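T-cell surface protein tactile (Homo sapiens, PDB 6ARQ) promotes adhesion of NK cells to target cells by interacting with PVR, and may serve adhesive interactions of activated T and NK cells late in the immune response. Local coordinates at residues A[28-33]-A[101-106]; A[37-42]-A[80-85]; A[10-15]-A[111-116]; A[22-27]-A[84-89]. The protein carries 1 engineered substitution. All coordinates share one frame; numbering follows the deposited sequence.

How the interactions relate
All four contacts belong to the first V-type immunoglobulin domain, a sandwich of two sheets. Interaction 2 lies at its heart, about 1 Å from the centre of the chain, where strands 33-42 and 79-86 face each other. Interactions 3 and 4 lie about 12 and 9 Å from it between centres, and they meet each other through Tyr-113 OH and Thr-25 O, 2.7 Å apart. Interaction 4 shares Leu-84 and His-85 with interaction 2 and carries the glycan. Interaction 1 stands at one end, about 22 Å from interaction 4 and on the opposite side of the chain's centre; it is the one whose aromatic rings meet rings of another protein's chain.

Interaction 1. Residues A[28-33]-A[101-106]; sequences TQTVGF and LVLYPE
Phe-33 and Tyr-104 send their side chains out side by side, pointing the same way. The rings are nearly parallel, with planes 15° apart, but slid so far that they barely overlap. What lies over the face of Phe-33, toward its rim, is instead CB of Tyr-104, 3.7 Å from Phe-33 CZ, in a CH-pi contact. Along the backbone the two residues form an antiparallel hydrogen-bonded pair, Tyr-104 N giving to Phe-33 O at 2.9 Å and Phe-33 N to Tyr-104 O at 3.2 Å. Glycine suits position 32, where CA comes up to Tyr-104 O: a CB would probably crowd that oxygen.

Glu-106 crosses Thr-30 at about a right angle. Its OE2 is met on the syn side by the hydroxyl OG1 of Thr-30, a donor at 2.7 Å, and Val-31 N adds weak bonds to both carboxylate oxygens. Deeper in, methyl CG2 of Thr-28 reaches tip to tip toward Leu-101 CD1, 3.8 Å away, while its hydroxyl is hydrogen-bonded to Gln-109. Leu-103 CD2 lies 3.5 Å from both Thr-28 OG1 and Gln-29 O.

Thr-30 and Val-31 are thus tied to Glu-106, whose carboxylate takes one hydroxyl bond and a weak, shared one from a backbone N-H, which would help to stabilise its charge, whereas the two rings form an aromatic surface against which another protein's chain packs.

Interaction 2. Residues A[37-42]-A[80-85]; sequences MQWSKV and SKWTLH. With NAG (2-acetamido-2-deoxy-beta-D-glucopyranose), chain F.
Trp-82 enters the space between the sheets with CG anti to its backbone N (chi1 -180°), its indole held between Met-37 and Trp-39. At the root, CB meets Met-37 SD at 3.9 Å. Further along, CD2 has both CG and SD of Met-37 on one side; CG of the methionine lies over the middle of that face, and its sulfur makes an oblique Met-aromatic contact. Flexible and polarisable, methionine suits such a flat neighbour. The opposite face receives Trp-39, whose CD1 comes near CE2 of Trp-82; the five-membered rings form an offset stack with centroids 4.0 Å apart and planes at 21°. NE1, on the rim, gives a nearly straight hydrogen bond of 3.2 Å to Gln-38 O, almost in the indole plane yet from above the carbonyl plane. This satisfies the one polar atom of a buried indole. Toward the tip, CZ2 passes between Trp-39 CD1 and Met-37 O, 3.7 Å away.

Trp-39 has Leu-84 CB over its other face, 3.5 Å from CE2, so the pile runs methionine, indole, indole, leucine. Trp-39 also packs on Cys-26 and Cys-99, which are joined by a disulfide: a tryptophan beside the intersheet disulfide is the hallmark core of the immunoglobulin fold.

Interaction 3. Residues A[10-15]-A[111-116]; sequences TEENVY and KIYNLL
Val-14 and Leu-115 stand as direct partners across two parallel strands, Val-14 CG1 lying 3.9 Å from Leu-115 CD1. The other branch of the valine, CG2, touches the edge of the Tyr-113 ring at CD1, 3.7 Å away, so that a beta-branched residue fills the angle between two larger neighbours. On the same face the carboxylate of Glu-12 runs beside the Tyr-113 ring, pointing the same way.

The opposite face holds a pair of amides. Asn-13 and Asn-114 lie side by side with amide planes 52° apart, and ND2 of Asn-114 gives to OD1 of Asn-13 at 3.2 Å. Next along, Leu-116 CD1 rests over the face of the Tyr-15 ring, 3.7 Å from CE1. The Glu-11 chain is bent at chi2 (70°), which turns CD back toward the neighbouring strand; its OE1 lies 3.4 Å from Ile-112 CG2 and makes a salt bridge with Arg-96, which probably offsets its charge.

These pairs are set by an unbroken backbone register from Thr-10 with Lys-111 to Tyr-15 with Leu-116. Five backbone hydrogen bonds cross the two segments: Glu-12 and Val-14 each bond on both sides of their partners, and Thr-10 O takes Ile-112 N at 2.8 Å. Further out, Tyr-113 OH is hydrogen-bonded to Thr-25 O in the other sheet, and Val-14 packs on Val-22 and Leu-24. An N-terminal strand running parallel to the last strand, at the edge of the sheet, is the A'-G pairing of a V-type immunoglobulin domain.

Interaction 4. Residues A[22-27]-A[84-89]; sequences VNLTCQ and LHLRNM. With NAG (2-acetamido-2-deoxy-beta-D-glucopyranose), chain F.
Leu-24 pushes one methyl, CD1, into the hollow between two leucines of the neighbouring strand, 4.0 Å from both Leu-84 CD2 and Leu-86 CD1. It lies side by side with Leu-84 but slants across Leu-86. At the end of the row Val-22 offers CG1, placed between its backbone N and carbonyl carbon (chi1 80°), to the bent tip of Met-89: methyl CE is 3.7 Å away, with SD close behind. The two side chains cross at about a right angle, and the slim thioether fits against the valine's branch. Leu-115 packs on Met-89 and Leu-86, while Tyr-113 packs on Leu-24, closing this apolar face from the opposite sheet.

Two antiparallel hydrogen-bonded pairs, Val-22 with Leu-86 and Leu-24 with Leu-84, fix the register; Val-22 N to Leu-86 O, for instance, is 2.9 Å. Between them Asn-23 and His-85 form the non-hydrogen-bonded pair, pointing to the other face. There ND2 of Asn-23 is covalently joined to C1 of the sugar, and its OD1 receives a weak bond from His-85 ND1 at the edge of the imidazole. The histidine's NE2 is hydrogen-bonded to Thr-71, and its CE1 lies 3.2 Å from the acetamido oxygen O7 of the sugar.

This is the B-E strand pairing of the immunoglobulin sandwich, leucine-rich inside and carrying an N-linked glycan outside.

Interaction 1. Residues A[28-33]-A[101-106]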
# COMPACT_ATOMS: atom_id res chain seq x y z
N THR A 28 -40.01 -8.32 -19.81
CA THR A 28 -39.77 -8.67 -18.41
C THR A 28 -41.10 -8.73 -17.63
O THR A 28 -42.12 -8.22 -18.09
CB THR A 28 -38.75 -7.70 -17.76
OG1 THR A 28 -38.42 -8.16 -16.45
CG2 THR A 28 -39.23 -6.25 -17.72
N GLN A 29 -41.07 -9.36 -16.44
CA GLN A 29 -42.21 -9.52 -15.55
C GLN A 29 -41.78 -9.23 -14.11
O GLN A 29 -40.69 -9.64 -13.70
CB GLN A 29 -42.81 -10.93 -15.67
CG GLN A 29 -44.33 -10.96 -15.74
CD GLN A 29 -45.00 -11.54 -14.51
OE1 GLN A 29 -44.37 -11.83 -13.48
NE2 GLN A 29 -46.30 -11.70 -14.59
N THR A 30 -42.63 -8.52 -13.35
CA THR A 30 -42.34 -8.16 -11.97
C THR A 30 -43.34 -8.80 -11.00
O THR A 30 -44.50 -9.03 -11.36
CB THR A 30 -42.30 -6.61 -11.81
OG1 THR A 30 -41.88 -6.27 -10.49
CG2 THR A 30 -43.62 -5.93 -12.13
N VAL A 31 -42.88 -9.11 -9.78
CA VAL A 31 -43.72 -9.65 -8.71
C VAL A 31 -44.41 -8.43 -8.06
O VAL A 31 -45.60 -8.50 -7.73
CB VAL A 31 -42.91 -10.51 -7.69
CG1 VAL A 31 -43.76 -10.94 -6.50
CG2 VAL A 31 -42.31 -11.74 -8.38
N GLY A 32 -43.66 -7.33 -7.96
CA GLY A 32 -44.12 -6.07 -7.40
C GLY A 32 -44.52 -5.03 -8.43
O GLY A 32 -45.67 -5.01 -8.88
N PHE A 33 -43.56 -4.14 -8.79
CA PHE A 33 -43.78 -3.05 -9.75
C PHE A 33 -42.50 -2.66 -10.50
O PHE A 33 -41.39 -2.97 -10.05
CB PHE A 33 -44.36 -1.81 -9.03
CG PHE A 33 -43.48 -1.16 -7.99
CD1 PHE A 33 -43.50 -1.61 -6.67
CD2 PHE A 33 -42.66 -0.09 -8.31
CE1 PHE A 33 -42.69 -1.01 -5.70
CE2 PHE A 33 -41.84 0.50 -7.34
CZ PHE A 33 -41.87 0.04 -6.04
N LEU A 101 -33.71 -1.99 -17.28
CA LEU A 101 -35.01 -2.14 -16.62
C LEU A 101 -34.83 -2.23 -15.11
O LEU A 101 -34.20 -3.16 -14.61
CB LEU A 101 -35.74 -3.39 -17.15
CG LEU A 101 -36.16 -3.37 -18.62
CD1 LEU A 101 -36.03 -4.74 -19.23
CD2 LEU A 101 -37.57 -2.86 -18.79
N VAL A 102 -35.35 -1.23 -14.39
CA VAL A 102 -35.29 -1.19 -12.92
C VAL A 102 -36.64 -1.70 -12.41
O VAL A 102 -37.68 -1.11 -12.69
CB VAL A 102 -34.90 0.20 -12.34
CG1 VAL A 102 -34.67 0.11 -10.84
CG2 VAL A 102 -33.67 0.77 -13.04
N LEU A 103 -36.60 -2.84 -11.70
CA LEU A 103 -37.76 -3.53 -11.15
C LEU A 103 -37.66 -3.64 -9.63
O LEU A 103 -36.56 -3.70 -9.09
CB LEU A 103 -37.82 -4.95 -11.75
CG LEU A 103 -38.56 -5.16 -13.08
CD1 LEU A 103 -37.73 -4.68 -14.27
CD2 LEU A 103 -38.86 -6.63 -13.29
N TYR A 104 -38.82 -3.68 -8.95
CA TYR A 104 -38.85 -3.83 -7.50
C TYR A 104 -39.66 -5.07 -7.12
O TYR A 104 -40.83 -5.17 -7.51
CB TYR A 104 -39.38 -2.58 -6.78
CG TYR A 104 -38.86 -2.45 -5.37
CD1 TYR A 104 -39.50 -3.08 -4.30
CD2 TYR A 104 -37.70 -1.73 -5.09
CE1 TYR A 104 -39.01 -3.00 -3.00
CE2 TYR A 104 -37.21 -1.62 -3.79
CZ TYR A 104 -37.86 -2.26 -2.75
OH TYR A 104 -37.37 -2.16 -1.47
N PRO A 105 -39.07 -6.05 -6.40
CA PRO A 105 -37.71 -6.08 -5.83
C PRO A 105 -36.72 -6.93 -6.65
O PRO A 105 -35.74 -7.44 -6.08
CB PRO A 105 -37.97 -6.71 -4.46
CG PRO A 105 -39.12 -7.70 -4.71
CD PRO A 105 -39.83 -7.25 -5.98
N GLU A 106 -36.95 -7.09 -7.97
CA GLU A 106 -36.11 -7.91 -8.86
C GLU A 106 -34.75 -7.27 -9.16
O GLU A 106 -33.80 -7.98 -9.49
CB GLU A 106 -36.84 -8.22 -10.18
CG GLU A 106 -37.94 -9.26 -10.06
CD GLU A 106 -39.23 -8.79 -9.42
OE1 GLU A 106 -39.75 -9.51 -8.54
OE2 GLU A 106 -39.70 -7.68 -9.76

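Interaction 2. Residues A[37-42]-A[80-85]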
# COMPACT_ATOMS: atom_id res chain seq x y z
N MET A 37 -37.33 2.59 -16.73
CA MET A 37 -36.70 1.91 -17.86
C MET A 37 -36.19 2.92 -18.88
O MET A 37 -36.80 3.97 -19.07
CB MET A 37 -37.63 0.88 -18.53
CG MET A 37 -39.03 1.37 -18.80
SD MET A 37 -40.12 -0.05 -19.02
CE MET A 37 -40.39 -0.53 -17.31
N GLN A 38 -35.05 2.60 -19.52
CA GLN A 38 -34.43 3.50 -20.50
C GLN A 38 -33.80 2.76 -21.68
O GLN A 38 -33.48 1.58 -21.59
CB GLN A 38 -33.36 4.38 -19.82
CG GLN A 38 -32.18 3.63 -19.20
CD GLN A 38 -31.31 4.51 -18.36
OE1 GLN A 38 -31.74 5.05 -17.33
NE2 GLN A 38 -30.06 4.65 -18.75
N TRP A 39 -33.65 3.49 -22.80
CA TRP A 39 -33.00 3.06 -24.04
C TRP A 39 -31.85 4.01 -24.32
O TRP A 39 -32.02 5.23 -24.16
CB TRP A 39 -33.99 3.04 -25.23
CG TRP A 39 -34.71 1.73 -25.43
CD1 TRP A 39 -36.05 1.52 -25.33
CD2 TRP A 39 -34.13 0.48 -25.82
NE1 TRP A 39 -36.34 0.19 -25.57
CE2 TRP A 39 -35.17 -0.47 -25.87
CE3 TRP A 39 -32.82 0.06 -26.10
CZ2 TRP A 39 -34.95 -1.80 -26.22
CZ3 TRP A 39 -32.60 -1.27 -26.44
CH2 TRP A 39 -33.66 -2.18 -26.50
N SER A 40 -30.69 3.48 -24.72
CA SER A 40 -29.51 4.30 -25.02
C SER A 40 -28.58 3.61 -26.02
O SER A 40 -28.53 2.38 -26.07
CB SER A 40 -28.73 4.62 -23.75
OG SER A 40 -28.39 3.46 -23.02
N LYS A 41 -27.86 4.41 -26.82
CA LYS A 41 -26.87 3.90 -27.77
C LYS A 41 -25.49 4.04 -27.13
O LYS A 41 -25.14 5.12 -26.65
CB LYS A 41 -26.95 4.64 -29.12
CG LYS A 41 -26.22 3.91 -30.25
CD LYS A 41 -26.22 4.70 -31.55
CE LYS A 41 -25.49 3.96 -32.64
NZ LYS A 41 -25.43 4.75 -33.90
N VAL A 42 -24.73 2.93 -27.07
CA VAL A 42 -23.40 2.93 -26.45
C VAL A 42 -22.30 2.78 -27.51
O VAL A 42 -22.31 1.83 -28.30
CB VAL A 42 -23.24 1.90 -25.30
CG1 VAL A 42 -23.86 2.42 -24.01
CG2 VAL A 42 -23.82 0.53 -25.66
N SER A 80 -44.49 -6.62 -18.92
CA SER A 80 -44.20 -5.49 -19.80
C SER A 80 -43.40 -5.85 -21.05
O SER A 80 -42.80 -6.93 -21.14
CB SER A 80 -43.47 -4.39 -19.04
OG SER A 80 -42.13 -4.75 -18.75
N LYS A 81 -43.38 -4.91 -22.01
CA LYS A 81 -42.66 -4.96 -23.28
C LYS A 81 -42.10 -3.56 -23.57
O LYS A 81 -42.84 -2.67 -23.99
CB LYS A 81 -43.56 -5.47 -24.41
CG LYS A 81 -43.55 -6.97 -24.59
CD LYS A 81 -44.51 -7.39 -25.70
CE LYS A 81 -44.34 -8.83 -26.13
NZ LYS A 81 -43.16 -9.02 -27.01
N TRP A 82 -40.80 -3.36 -23.28
CA TRP A 82 -40.09 -2.10 -23.48
C TRP A 82 -39.45 -2.16 -24.88
O TRP A 82 -38.47 -2.86 -25.09
CB TRP A 82 -39.06 -1.89 -22.34
CG TRP A 82 -38.23 -0.64 -22.39
CD1 TRP A 82 -36.88 -0.56 -22.21
CD2 TRP A 82 -38.70 0.71 -22.51
NE1 TRP A 82 -36.48 0.76 -22.24
CE2 TRP A 82 -37.58 1.56 -22.42
CE3 TRP A 82 -39.97 1.30 -22.70
CZ2 TRP A 82 -37.67 2.95 -22.54
CZ3 TRP A 82 -40.06 2.67 -22.82
CH2 TRP A 82 -38.92 3.49 -22.74
N THR A 83 -40.08 -1.46 -25.85
CA THR A 83 -39.68 -1.50 -27.26
C THR A 83 -39.12 -0.17 -27.78
O THR A 83 -39.63 0.90 -27.45
CB THR A 83 -40.90 -1.91 -28.11
OG1 THR A 83 -41.63 -2.94 -27.45
CG2 THR A 83 -40.51 -2.38 -29.50
N LEU A 84 -38.09 -0.27 -28.64
CA LEU A 84 -37.44 0.82 -29.37
C LEU A 84 -37.64 0.55 -30.87
O LEU A 84 -37.19 -0.48 -31.37
CB LEU A 84 -35.95 0.94 -28.99
CG LEU A 84 -35.08 1.92 -29.77
CD1 LEU A 84 -35.31 3.36 -29.33
CD2 LEU A 84 -33.61 1.57 -29.63
N HIS A 85 -38.34 1.46 -31.56
CA HIS A 85 -38.66 1.31 -32.98
C HIS A 85 -37.67 2.02 -33.89
O HIS A 85 -37.37 3.20 -33.69
CB HIS A 85 -40.08 1.81 -33.27
CG HIS A 85 -41.13 1.10 -32.47
ND1 HIS A 85 -41.58 -0.16 -32.83
CD2 HIS A 85 -41.76 1.49 -31.34
CE1 HIS A 85 -42.48 -0.48 -31.91
NE2 HIS A 85 -42.62 0.47 -31.00
C1 NAG F . -42.64 -4.38 -35.20
C2 NAG F . -43.67 -3.25 -35.13
C3 NAG F . -44.59 -3.39 -36.35
C4 NAG F . -43.79 -3.44 -37.65
C5 NAG F . -42.76 -4.56 -37.61
C6 NAG F . -41.83 -4.58 -38.80
C7 NAG F . -45.04 -2.36 -33.27
C8 NAG F . -45.71 -2.69 -31.97
N2 NAG F . -44.42 -3.38 -33.89
O3 NAG F . -45.51 -2.30 -36.39
O4 NAG F . -44.68 -3.65 -38.75
O5 NAG F . -41.93 -4.41 -36.44
O6 NAG F . -40.83 -5.58 -38.67
O7 NAG F . -45.05 -1.22 -33.73

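Interaction 3. Residues A[10-15]-A[111-116]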
# COMPACT_ATOMS: atom_id res chain seq x y z
N THR A 10 -27.58 -9.76 -20.78
CA THR A 10 -27.53 -10.50 -22.05
C THR A 10 -27.06 -9.61 -23.21
O THR A 10 -27.42 -8.43 -23.28
CB THR A 10 -28.92 -11.11 -22.36
OG1 THR A 10 -29.53 -11.57 -21.16
CG2 THR A 10 -28.84 -12.27 -23.37
N GLU A 11 -26.25 -10.20 -24.11
CA GLU A 11 -25.72 -9.58 -25.33
C GLU A 11 -26.29 -10.35 -26.53
O GLU A 11 -26.27 -11.58 -26.52
CB GLU A 11 -24.18 -9.60 -25.31
CG GLU A 11 -23.50 -9.10 -26.58
CD GLU A 11 -23.60 -7.62 -26.88
OE1 GLU A 11 -23.24 -6.81 -25.99
OE2 GLU A 11 -23.97 -7.26 -28.02
N GLU A 12 -26.83 -9.63 -27.53
CA GLU A 12 -27.43 -10.25 -28.71
C GLU A 12 -27.10 -9.50 -30.00
O GLU A 12 -27.12 -8.26 -30.01
CB GLU A 12 -28.96 -10.35 -28.55
CG GLU A 12 -29.58 -11.50 -29.33
CD GLU A 12 -31.04 -11.31 -29.69
OE1 GLU A 12 -31.88 -11.22 -28.76
OE2 GLU A 12 -31.35 -11.28 -30.90
N ASN A 13 -26.82 -10.24 -31.08
CA ASN A 13 -26.52 -9.69 -32.40
C ASN A 13 -27.77 -9.66 -33.27
O ASN A 13 -28.47 -10.67 -33.38
CB ASN A 13 -25.40 -10.49 -33.08
CG ASN A 13 -23.99 -10.10 -32.68
OD1 ASN A 13 -23.72 -9.00 -32.20
ND2 ASN A 13 -23.05 -11.00 -32.93
N VAL A 14 -28.06 -8.50 -33.87
CA VAL A 14 -29.22 -8.28 -34.74
C VAL A 14 -28.71 -7.86 -36.12
O VAL A 14 -27.97 -6.88 -36.23
CB VAL A 14 -30.24 -7.26 -34.16
CG1 VAL A 14 -31.48 -7.14 -35.05
CG2 VAL A 14 -30.65 -7.61 -32.73
N TYR A 15 -29.07 -8.62 -37.16
CA TYR A 15 -28.65 -8.34 -38.53
C TYR A 15 -29.82 -7.85 -39.37
O TYR A 15 -30.90 -8.45 -39.34
CB TYR A 15 -27.99 -9.57 -39.17
CG TYR A 15 -26.65 -9.93 -38.56
CD1 TYR A 15 -25.48 -9.33 -39.01
CD2 TYR A 15 -26.56 -10.88 -37.55
CE1 TYR A 15 -24.25 -9.65 -38.45
CE2 TYR A 15 -25.33 -11.21 -36.99
CZ TYR A 15 -24.17 -10.60 -37.44
OH TYR A 15 -22.96 -10.93 -36.89
N LYS A 111 -29.99 -5.55 -21.15
CA LYS A 111 -29.92 -6.26 -22.42
C LYS A 111 -29.30 -5.36 -23.47
O LYS A 111 -29.77 -4.24 -23.69
CB LYS A 111 -31.29 -6.79 -22.86
CG LYS A 111 -31.19 -8.04 -23.74
CD LYS A 111 -32.54 -8.53 -24.24
CE LYS A 111 -33.19 -9.55 -23.33
NZ LYS A 111 -34.52 -9.97 -23.85
N ILE A 112 -28.21 -5.83 -24.09
CA ILE A 112 -27.47 -5.09 -25.12
C ILE A 112 -27.72 -5.74 -26.48
O ILE A 112 -27.51 -6.94 -26.65
CB ILE A 112 -25.94 -4.98 -24.80
CG1 ILE A 112 -25.68 -4.56 -23.33
CG2 ILE A 112 -25.24 -4.03 -25.76
CD1 ILE A 112 -25.17 -5.67 -22.43
N TYR A 113 -28.20 -4.93 -27.43
CA TYR A 113 -28.49 -5.33 -28.80
C TYR A 113 -27.47 -4.71 -29.74
O TYR A 113 -27.41 -3.48 -29.85
CB TYR A 113 -29.91 -4.89 -29.21
CG TYR A 113 -31.03 -5.70 -28.60
CD1 TYR A 113 -31.45 -6.89 -29.19
CD2 TYR A 113 -31.74 -5.23 -27.50
CE1 TYR A 113 -32.51 -7.62 -28.65
CE2 TYR A 113 -32.80 -5.95 -26.96
CZ TYR A 113 -33.18 -7.15 -27.54
OH TYR A 113 -34.23 -7.88 -27.02
N ASN A 114 -26.64 -5.54 -30.39
CA ASN A 114 -25.65 -5.06 -31.34
C ASN A 114 -26.26 -5.14 -32.73
O ASN A 114 -26.33 -6.21 -33.33
CB ASN A 114 -24.33 -5.83 -31.22
CG ASN A 114 -23.20 -5.29 -32.08
OD1 ASN A 114 -23.08 -4.08 -32.34
ND2 ASN A 114 -22.33 -6.18 -32.53
N LEU A 115 -26.80 -4.00 -33.21
CA LEU A 115 -27.46 -3.89 -34.50
C LEU A 115 -26.42 -3.67 -35.60
O LEU A 115 -25.66 -2.70 -35.56
CB LEU A 115 -28.49 -2.75 -34.49
CG LEU A 115 -29.29 -2.49 -35.78
CD1 LEU A 115 -30.26 -3.63 -36.09
CD2 LEU A 115 -30.04 -1.18 -35.68
N LEU A 116 -26.39 -4.59 -36.57
CA LEU A 116 -25.47 -4.57 -37.71
C LEU A 116 -26.26 -4.43 -39.01
O LEU A 116 -27.13 -5.25 -39.29
CB LEU A 116 -24.60 -5.83 -37.72
CG LEU A 116 -23.66 -6.01 -36.53
CD1 LEU A 116 -24.08 -7.19 -35.67
CD2 LEU A 116 -22.22 -6.17 -36.98

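Interaction 4. Residues A[22-27]-A[84-89]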
# COMPACT_ATOMS: atom_id res chain seq x y z
N VAL A 22 -36.96 -2.71 -37.64
CA VAL A 22 -36.72 -3.62 -36.52
C VAL A 22 -37.24 -2.99 -35.20
O VAL A 22 -37.20 -1.76 -35.03
CB VAL A 22 -35.23 -4.08 -36.42
CG1 VAL A 22 -34.33 -3.03 -35.78
CG2 VAL A 22 -35.11 -5.42 -35.71
N ASN A 23 -37.77 -3.84 -34.31
CA ASN A 23 -38.26 -3.43 -33.00
C ASN A 23 -37.48 -4.18 -31.92
O ASN A 23 -37.69 -5.39 -31.74
CB ASN A 23 -39.79 -3.65 -32.84
CG ASN A 23 -40.66 -3.47 -34.06
OD1 ASN A 23 -40.43 -2.58 -34.89
ND2 ASN A 23 -41.69 -4.34 -34.12
N LEU A 24 -36.56 -3.48 -31.24
CA LEU A 24 -35.77 -4.07 -30.16
C LEU A 24 -36.64 -4.07 -28.91
O LEU A 24 -36.98 -2.99 -28.41
CB LEU A 24 -34.44 -3.31 -29.94
CG LEU A 24 -33.53 -3.10 -31.16
CD1 LEU A 24 -32.49 -2.05 -30.89
CD2 LEU A 24 -32.86 -4.40 -31.60
N THR A 25 -37.08 -5.26 -28.46
CA THR A 25 -37.99 -5.39 -27.33
C THR A 25 -37.33 -6.08 -26.14
O THR A 25 -36.75 -7.17 -26.28
CB THR A 25 -39.27 -6.14 -27.75
OG1 THR A 25 -39.74 -5.62 -29.00
CG2 THR A 25 -40.38 -6.06 -26.71
N CYS A 26 -37.44 -5.45 -24.96
CA CYS A 26 -36.95 -5.97 -23.68
C CYS A 26 -38.17 -6.41 -22.87
O CYS A 26 -38.86 -5.58 -22.27
CB CYS A 26 -36.12 -4.91 -22.95
SG CYS A 26 -34.54 -4.52 -23.76
N GLN A 27 -38.49 -7.72 -22.91
CA GLN A 27 -39.64 -8.29 -22.22
C GLN A 27 -39.25 -8.77 -20.83
O GLN A 27 -38.28 -9.51 -20.68
CB GLN A 27 -40.24 -9.45 -23.05
CG GLN A 27 -41.69 -9.79 -22.68
CD GLN A 27 -42.39 -10.70 -23.67
OE1 GLN A 27 -43.59 -10.98 -23.53
NE2 GLN A 27 -41.69 -11.18 -24.69
N LEU A 84 -38.09 -0.27 -28.64
CA LEU A 84 -37.44 0.82 -29.37
C LEU A 84 -37.64 0.55 -30.87
O LEU A 84 -37.19 -0.48 -31.37
CB LEU A 84 -35.95 0.94 -28.99
CG LEU A 84 -35.08 1.92 -29.77
CD1 LEU A 84 -35.31 3.36 -29.33
CD2 LEU A 84 -33.61 1.57 -29.63
N HIS A 85 -38.34 1.46 -31.56
CA HIS A 85 -38.66 1.31 -32.98
C HIS A 85 -37.67 2.02 -33.89
O HIS A 85 -37.37 3.20 -33.69
CB HIS A 85 -40.08 1.81 -33.27
CG HIS A 85 -41.13 1.10 -32.47
ND1 HIS A 85 -41.58 -0.16 -32.83
CD2 HIS A 85 -41.76 1.49 -31.34
CE1 HIS A 85 -42.48 -0.48 -31.91
NE2 HIS A 85 -42.62 0.47 -31.00
N LEU A 86 -37.16 1.28 -34.89
CA LEU A 86 -36.22 1.76 -35.91
C LEU A 86 -36.77 1.39 -37.28
O LEU A 86 -37.01 0.21 -37.54
CB LEU A 86 -34.81 1.17 -35.68
CG LEU A 86 -34.13 1.49 -34.34
CD1 LEU A 86 -33.09 0.45 -34.00
CD2 LEU A 86 -33.51 2.89 -34.34
N ARG A 87 -37.03 2.40 -38.13
CA ARG A 87 -37.62 2.20 -39.46
C ARG A 87 -36.75 2.80 -40.57
O ARG A 87 -36.14 3.85 -40.36
CB ARG A 87 -39.03 2.83 -39.52
CG ARG A 87 -40.02 2.21 -38.54
CD ARG A 87 -41.36 2.91 -38.57
NE ARG A 87 -42.12 2.64 -37.35
CZ ARG A 87 -42.07 3.39 -36.25
NH1 ARG A 87 -41.30 4.47 -36.22
NH2 ARG A 87 -42.80 3.07 -35.19
N ASN A 88 -36.73 2.15 -41.76
CA ASN A 88 -35.97 2.53 -42.96
C ASN A 88 -34.52 2.91 -42.58
O ASN A 88 -34.06 4.03 -42.83
CB ASN A 88 -36.67 3.67 -43.73
CG ASN A 88 -36.82 3.41 -45.21
OD1 ASN A 88 -35.83 3.30 -45.95
ND2 ASN A 88 -38.05 3.34 -45.67
N MET A 89 -33.83 1.96 -41.92
CA MET A 89 -32.49 2.09 -41.37
C MET A 89 -31.39 2.24 -42.42
O MET A 89 -31.51 1.72 -43.53
CB MET A 89 -32.17 0.88 -40.48
CG MET A 89 -33.07 0.76 -39.27
SD MET A 89 -32.69 -0.65 -38.22
CE MET A 89 -33.32 -1.98 -39.22
C1 NAG F . -42.64 -4.38 -35.20
C2 NAG F . -43.67 -3.25 -35.13
C3 NAG F . -44.59 -3.39 -36.35
C4 NAG F . -43.79 -3.44 -37.65
C5 NAG F . -42.76 -4.56 -37.61
C6 NAG F . -41.83 -4.58 -38.80
C7 NAG F . -45.04 -2.36 -33.27
C8 NAG F . -45.71 -2.69 -31.97
N2 NAG F . -44.42 -3.38 -33.89
O3 NAG F . -45.51 -2.30 -36.39
O4 NAG F . -44.68 -3.65 -38.75
O5 NAG F . -41.93 -4.41 -36.44
O6 NAG F . -40.83 -5.58 -38.67
O7 NAG F . -45.05 -1.22 -33.73
O HOH W 1 -39.63 -0.49 -36.46